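Local coordinates for neural cell adhesion molecule 1, 140 kDa isoform (Homo sapiens, PDB 2E3V), which probably mediates cell-cell adhesion as a membrane glycoprotein, represented here by its first fibronectin type III domain, at residues E17-S21 against T22-Q26. Sequence-based numbering, arbitrary orientation. Where two conformers were deposited one is given.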
loop_
_atom_site.group_PDB
_atom_site.type_symbol
_atom_site.label_atom_id
_atom_site.label_comp_id
_atom_site.label_asym_id
_atom_site.label_seq_id
_atom_site.Cartn_x
_atom_site.Cartn_y
_atom_site.Cartn_z
ATOM N N GLU A 17 -9.085 2.417 3.033
ATOM C CA GLU A 17 -10.159 3.360 2.821
ATOM C C GLU A 17 -10.082 3.832 1.381
ATOM O O GLU A 17 -9.215 4.640 1.041
ATOM C CB GLU A 17 -10.118 4.532 3.819
ATOM C CG GLU A 17 -10.431 4.102 5.253
ATOM C CD GLU A 17 -11.773 3.386 5.385
ATOM O OE1 GLU A 17 -12.787 3.906 4.868
ATOM O OE2 GLU A 17 -11.813 2.301 6.007
ATOM N N PRO A 18 -10.963 3.290 0.522
ATOM C CA PRO A 18 -10.939 3.696 -0.866
ATOM C C PRO A 18 -11.806 4.922 -1.144
ATOM O O PRO A 18 -12.859 5.106 -0.525
ATOM C CB PRO A 18 -11.502 2.473 -1.589
ATOM C CG PRO A 18 -12.461 1.871 -0.623
ATOM C CD PRO A 18 -12.003 2.270 0.780
ATOM N N TYR A 19 -11.330 5.763 -2.052
ATOM C CA TYR A 19 -12.094 6.898 -2.535
ATOM C C TYR A 19 -12.295 6.641 -4.019
ATOM O O TYR A 19 -12.251 5.486 -4.425
ATOM C CB TYR A 19 -11.384 8.204 -2.194
ATOM C CG TYR A 19 -11.250 8.330 -0.694
ATOM C CD1 TYR A 19 -12.305 8.813 0.075
ATOM C CD2 TYR A 19 -10.094 7.904 -0.039
ATOM C CE1 TYR A 19 -12.204 8.903 1.459
ATOM C CE2 TYR A 19 -9.982 7.987 1.347
ATOM C CZ TYR A 19 -11.043 8.493 2.087
ATOM O OH TYR A 19 -10.947 8.594 3.458
ATOM N N SER A 20 -12.535 7.664 -4.830
ATOM C CA SER A 20 -12.806 7.406 -6.245
ATOM C C SER A 20 -11.548 7.158 -7.097
ATOM O O SER A 20 -11.557 6.293 -7.969
ATOM C CB SER A 20 -13.726 8.472 -6.856
ATOM O OG SER A 20 -13.188 9.775 -6.738
ATOM N N SER A 21 -10.474 7.899 -6.845
ATOM C CA SER A 21 -9.242 7.731 -7.621
ATOM C C SER A 21 -8.032 7.469 -6.726
ATOM O O SER A 21 -6.888 7.395 -7.198
ATOM C CB SER A 21 -8.996 8.950 -8.527
ATOM O OG SER A 21 -8.609 10.088 -7.771
ATOM N N THR A 22 -8.293 7.333 -5.431
ATOM C CA THR A 22 -7.239 7.128 -4.454
ATOM C C THR A 22 -7.682 6.104 -3.420
ATOM O O THR A 22 -8.879 5.820 -3.283
ATOM C CB THR A 22 -6.855 8.435 -3.704
ATOM O OG1 THR A 22 -7.960 8.879 -2.910
ATOM C CG2 THR A 22 -6.418 9.550 -4.654
ATOM N N ALA A 23 -6.704 5.543 -2.711
ATOM C CA ALA A 23 -6.967 4.610 -1.628
ATOM C C ALA A 23 -5.920 4.773 -0.538
ATOM O O ALA A 23 -4.715 4.834 -0.810
ATOM C CB ALA A 23 -6.975 3.185 -2.133
ATOM N N GLN A 24 -6.389 4.855 0.694
ATOM C CA GLN A 24 -5.491 4.945 1.832
ATOM C C GLN A 24 -5.348 3.545 2.375
ATOM O O GLN A 24 -6.342 2.914 2.745
ATOM C CB GLN A 24 -6.040 5.900 2.881
ATOM C CG GLN A 24 -5.991 7.369 2.454
ATOM C CD GLN A 24 -6.435 8.276 3.571
ATOM O OE1 GLN A 24 -7.482 8.054 4.187
ATOM N NE2 GLN A 24 -5.632 9.295 3.862
ATOM N N VAL A 25 -4.116 3.048 2.389
ATOM C CA VAL A 25 -3.849 1.677 2.806
ATOM C C VAL A 25 -3.113 1.690 4.134
ATOM O O VAL A 25 -1.977 2.176 4.209
ATOM C CB VAL A 25 -2.991 0.918 1.763
ATOM C CG1 VAL A 25 -2.682 -0.498 2.255
ATOM C CG2 VAL A 25 -3.706 0.880 0.397
ATOM N N GLN A 26 -3.771 1.175 5.172
ATOM C CA GLN A 26 -3.170 1.079 6.494
ATOM C C GLN A 26 -2.693 -0.317 6.789
ATOM O O GLN A 26 -3.384 -1.304 6.524
ATOM C CB GLN A 26 -4.107 1.555 7.594
ATOM C CG GLN A 26 -4.048 3.059 7.814
ATOM C CD GLN A 26 -4.911 3.494 8.971
ATOM O OE1 GLN A 26 -4.431 4.130 9.921
ATOM N NE2 GLN A 26 -6.184 3.116 8.930
HETATM O O HOH W 1 -10.495 10.289 -4.783
#
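Glu17 and Gln24 are joined by two backbone bonds. Glu17 N gives its hydrogen to Gln24 O at 2.8 Å, and Gln24 N returns one to Glu17 O at 2.9 Å, nearly straight (173°). Two reciprocal bonds identify an antiparallel hydrogen-bonded pair. Next to it, Pro18 and Ala23 form a non-hydrogen-bonded pair, where Ala23 CA approaches Glu17 O at 3.5 Å in a CA-H...O contact. A third bond, Tyr19 N to Thr22 O at 2.7 Å, closes the turn through Ser20 and Ser21. This is the A-B hairpin of the fibronectin type III sandwich; strand 12-18 is the outer strand of the three-stranded sheet and 23-28 its central one, and Pro18 and Ala23 face inward onto Phe101 of the other sheet. Among side chains, Tyr19 lies along the hairpin on the face carrying Glu17 and Gln24. With CG anti to the carbonyl carbon (chi1 -61°), its ring extends past Thr22, whose OG1 is 3.6 Å from Tyr19 CB, to Gln24. There Gln24 OE1 sits at the ring edge, 3.8 Å from Tyr19 CE2, with amide and ring planes 67° apart. One water accepts from Ser21 N at 3.2 Å and has a weak bond with Thr22 OG1 of the next residue.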